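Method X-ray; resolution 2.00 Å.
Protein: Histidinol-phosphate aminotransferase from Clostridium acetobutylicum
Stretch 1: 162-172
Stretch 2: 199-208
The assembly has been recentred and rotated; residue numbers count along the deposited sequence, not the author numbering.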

# COMPACT_ATOMS: atom_id res chain seq x y z
N ASN A 162 6.18 29.55 -12.03
CA ASN A 162 7.11 30.34 -12.83
C ASN A 162 8.55 30.02 -12.44
O ASN A 162 9.00 30.35 -11.34
CB ASN A 162 6.81 31.84 -12.61
CG ASN A 162 7.68 32.77 -13.48
OD1 ASN A 162 8.90 32.67 -13.49
ND2 ASN A 162 7.03 33.70 -14.16
N LYS A 163 9.28 29.36 -13.35
CA LYS A 163 10.62 28.92 -13.03
C LYS A 163 11.52 30.11 -12.69
O LYS A 163 12.15 30.13 -11.65
CB LYS A 163 11.22 28.08 -14.16
CG LYS A 163 12.27 27.09 -13.68
CD LYS A 163 13.06 26.51 -14.85
CE LYS A 163 12.30 25.45 -15.62
NZ LYS A 163 13.08 25.07 -16.85
N GLU A 164 11.54 31.11 -13.56
CA GLU A 164 12.41 32.26 -13.34
C GLU A 164 12.23 32.93 -11.95
O GLU A 164 13.21 33.18 -11.25
CB GLU A 164 12.30 33.27 -14.49
CG GLU A 164 12.99 34.61 -14.25
CD GLU A 164 12.03 35.67 -13.72
OE1 GLU A 164 10.90 35.75 -14.25
OE2 GLU A 164 12.40 36.41 -12.79
N LYS A 165 10.98 33.17 -11.54
CA LYS A 165 10.70 33.82 -10.25
C LYS A 165 10.98 32.92 -9.05
O LYS A 165 11.39 33.40 -7.98
CB LYS A 165 9.24 34.27 -10.18
CG LYS A 165 8.74 35.04 -11.37
CD LYS A 165 7.51 35.86 -11.00
CE LYS A 165 7.21 36.92 -12.04
NZ LYS A 165 6.25 37.94 -11.53
N PHE A 166 10.74 31.62 -9.21
CA PHE A 166 10.87 30.67 -8.12
C PHE A 166 12.34 30.32 -7.86
O PHE A 166 12.68 29.83 -6.78
CB PHE A 166 10.08 29.39 -8.45
CG PHE A 166 9.65 28.60 -7.23
CD1 PHE A 166 8.57 29.01 -6.45
CD2 PHE A 166 10.30 27.41 -6.90
CE1 PHE A 166 8.17 28.26 -5.34
CE2 PHE A 166 9.89 26.67 -5.80
CZ PHE A 166 8.82 27.10 -5.02
N ILE A 167 13.21 30.58 -8.84
CA ILE A 167 14.63 30.26 -8.68
C ILE A 167 15.21 31.00 -7.48
O ILE A 167 16.12 30.51 -6.82
CB ILE A 167 15.46 30.56 -9.95
CG1 ILE A 167 14.92 29.77 -11.15
CG2 ILE A 167 16.94 30.23 -9.72
CD1 ILE A 167 14.59 28.30 -10.86
N HIS A 168 14.67 32.18 -7.19
CA HIS A 168 15.07 32.91 -6.00
C HIS A 168 14.64 32.17 -4.75
O HIS A 168 15.35 32.17 -3.74
CB HIS A 168 14.49 34.32 -6.02
CG HIS A 168 14.79 35.05 -7.30
ND1 HIS A 168 15.98 35.72 -7.51
CD2 HIS A 168 14.08 35.18 -8.44
CE1 HIS A 168 15.97 36.24 -8.72
NE2 HIS A 168 14.83 35.93 -9.31
N VAL A 169 13.49 31.50 -4.81
CA VAL A 169 13.07 30.64 -3.71
C VAL A 169 14.00 29.42 -3.62
O VAL A 169 14.47 29.06 -2.55
CB VAL A 169 11.59 30.18 -3.85
CG1 VAL A 169 11.12 29.46 -2.59
CG2 VAL A 169 10.70 31.34 -4.12
N LEU A 170 14.27 28.79 -4.76
CA LEU A 170 15.11 27.61 -4.79
C LEU A 170 16.50 27.92 -4.25
O LEU A 170 17.02 27.18 -3.41
CB LEU A 170 15.21 27.05 -6.21
CG LEU A 170 13.97 26.32 -6.73
CD1 LEU A 170 14.35 25.39 -7.86
CD2 LEU A 170 13.27 25.54 -5.61
N LYS A 171 17.09 29.01 -4.72
CA LYS A 171 18.42 29.42 -4.26
C LYS A 171 18.49 29.73 -2.78
O LYS A 171 19.53 29.54 -2.17
CB LYS A 171 18.94 30.61 -5.07
CG LYS A 171 19.63 30.25 -6.37
CD LYS A 171 19.89 31.49 -7.23
CE LYS A 171 20.80 31.17 -8.41
NZ LYS A 171 20.78 29.71 -8.73
N LEU A 172 17.40 30.24 -2.19
CA LEU A 172 17.35 30.49 -0.75
C LEU A 172 17.12 29.20 0.05
O LEU A 172 17.76 28.98 1.08
CB LEU A 172 16.24 31.48 -0.39
CG LEU A 172 16.44 32.98 -0.63
CD1 LEU A 172 15.22 33.73 -0.13
CD2 LEU A 172 17.70 33.50 0.06
N GLY A 199 14.16 18.57 -13.95
CA GLY A 199 15.43 18.92 -14.55
C GLY A 199 16.26 19.86 -13.68
O GLY A 199 17.34 20.31 -14.09
N GLU A 200 15.74 20.15 -12.49
CA GLU A 200 16.44 21.00 -11.53
C GLU A 200 16.94 20.19 -10.34
O GLU A 200 17.59 20.73 -9.45
CB GLU A 200 15.51 22.12 -11.03
CG GLU A 200 15.65 23.47 -11.76
CD GLU A 200 14.81 23.54 -13.00
OE1 GLU A 200 13.88 22.72 -13.14
OE2 GLU A 200 15.06 24.43 -13.84
N ILE A 201 16.63 18.89 -10.34
CA ILE A 201 16.91 18.01 -9.19
C ILE A 201 18.40 17.98 -8.80
O ILE A 201 18.75 17.98 -7.62
CB ILE A 201 16.41 16.57 -9.48
CG1 ILE A 201 14.88 16.53 -9.60
CG2 ILE A 201 16.86 15.60 -8.41
CD1 ILE A 201 14.17 16.69 -8.29
N LYS A 202 19.27 17.98 -9.80
CA LYS A 202 20.70 17.91 -9.55
C LYS A 202 21.26 19.21 -8.95
O LYS A 202 22.21 19.20 -8.16
CB LYS A 202 21.43 17.55 -10.84
CG LYS A 202 20.97 16.23 -11.43
CD LYS A 202 20.94 15.18 -10.35
CE LYS A 202 21.10 13.81 -10.95
NZ LYS A 202 21.51 12.82 -9.93
N ASN A 203 20.67 20.34 -9.33
CA ASN A 203 21.19 21.63 -8.92
C ASN A 203 20.74 22.02 -7.53
O ASN A 203 21.29 22.95 -6.95
CB ASN A 203 20.79 22.70 -9.92
CG ASN A 203 21.49 22.53 -11.23
OD1 ASN A 203 22.62 22.99 -11.41
ND2 ASN A 203 20.84 21.84 -12.16
N TYR A 204 19.72 21.32 -7.02
CA TYR A 204 19.15 21.64 -5.71
C TYR A 204 18.72 20.37 -4.98
O TYR A 204 17.83 19.66 -5.45
CB TYR A 204 17.95 22.58 -5.85
CG TYR A 204 18.28 23.91 -6.49
CD1 TYR A 204 18.95 24.90 -5.79
CD2 TYR A 204 17.92 24.16 -7.81
CE1 TYR A 204 19.26 26.11 -6.39
CE2 TYR A 204 18.23 25.37 -8.42
CZ TYR A 204 18.90 26.34 -7.70
OH TYR A 204 19.20 27.53 -8.30
N SER A 205 19.34 20.08 -3.84
CA SER A 205 18.84 19.00 -3.01
C SER A 205 17.92 19.47 -1.87
O SER A 205 17.78 18.81 -0.85
CB SER A 205 19.97 18.08 -2.51
OG SER A 205 21.25 18.56 -2.87
N CYS A 206 17.29 20.63 -2.07
CA CYS A 206 16.15 21.07 -1.26
C CYS A 206 14.89 20.58 -1.94
O CYS A 206 13.87 20.33 -1.30
CB CYS A 206 16.12 22.59 -1.10
SG CYS A 206 15.77 23.53 -2.62
N LEU A 207 14.97 20.42 -3.26
CA LEU A 207 13.85 19.95 -4.06
C LEU A 207 13.45 18.52 -3.72
O LEU A 207 14.29 17.61 -3.73
CB LEU A 207 14.17 20.02 -5.55
CG LEU A 207 13.90 21.29 -6.36
CD1 LEU A 207 14.42 21.10 -7.77
CD2 LEU A 207 12.42 21.61 -6.38
N PHE A 208 12.17 18.32 -3.44
CA PHE A 208 11.60 16.99 -3.41
C PHE A 208 10.36 17.01 -4.31
O PHE A 208 9.44 17.80 -4.09
CB PHE A 208 11.23 16.60 -1.99
CG PHE A 208 10.68 15.19 -1.87
CD1 PHE A 208 11.54 14.11 -1.77
CD2 PHE A 208 9.32 14.96 -1.87
CE1 PHE A 208 11.05 12.83 -1.66
CE2 PHE A 208 8.82 13.68 -1.76
CZ PHE A 208 9.68 12.61 -1.66

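Stretch 1 is a helix from Lys163 onward, introduced by Asn162 at the N-cap position. The side chain of Asn162 (chi1 t) folds back so that its OD1 accepts from Lys165 N at 2.9 Å with an N-H...O angle of 169°, occupying a backbone donor that the first turn would otherwise leave without a partner. Further bonds, including Leu170 N to Phe166 O at 2.8 Å and Lys171 N to Ile167 O at 2.8 Å, carry the helix on, although it is kinked where the N atoms of His168 and Val169 lack bonds to the turn before. Stretch 2 is less regular. A 3-10 segment at Gly199 and Glu200 precedes residues with helical phi/psi but no regular bonding; Tyr204, at phi/psi -145/117, is extended, and a strand begins at Leu207. The backbones stay well apart, the nearest CA pair being Leu170 and Tyr204 at 7.3 Å, so side chains supply most of the contact, which buries 365 Å² in total.

Leu170 and Tyr204 are its centre, covered by 100 and 88 Å² respectively, and the CA-to-CB bonds of both point toward the opposing stretch. Leu170 CB lies 4.0 Å from the centroid of the Tyr204 ring and 8° off the ring normal, a CH-pi contact over the face. Leu170 CD1 also packs against Tyr204 CD2 at 3.8 Å, while Leu170 CD2 reaches Leu207 CD2 at 4.1 Å and Cys206 SG at 4.4 Å. A branched aliphatic side chain suits this place: CD1 meets the ring of Tyr204, and both methyls pack near Leu207. Cys206, with chi1 p, and Leu207 contribute smaller buried surfaces without requiring polar partners here.

The tyrosine combines a flat apolar ring with a polar end. Tyr204 OH accepts a hydrogen bond from Lys171 NZ at 2.7 Å. The CA-to-CB bond of Lys171 points away from stretch 2, but the long side chain, with chi2 and chi3 both t, brings its amine to the hydroxyl. Ile167 adds a van der Waals contact there, its CG2 methyl lying 3.8 Å from Tyr204 OH.

A second polar link lies toward the start of the helix. Lys163 NZ and Glu200 OE2 form a salt bridge that is long at 3.7 Å; the closest approach of these residues is instead Lys163 CD to Glu200 OE2, 3.1 Å. Opposite charges suit this partly exposed pair, but at this distance the amine is not in close contact with the carboxylate.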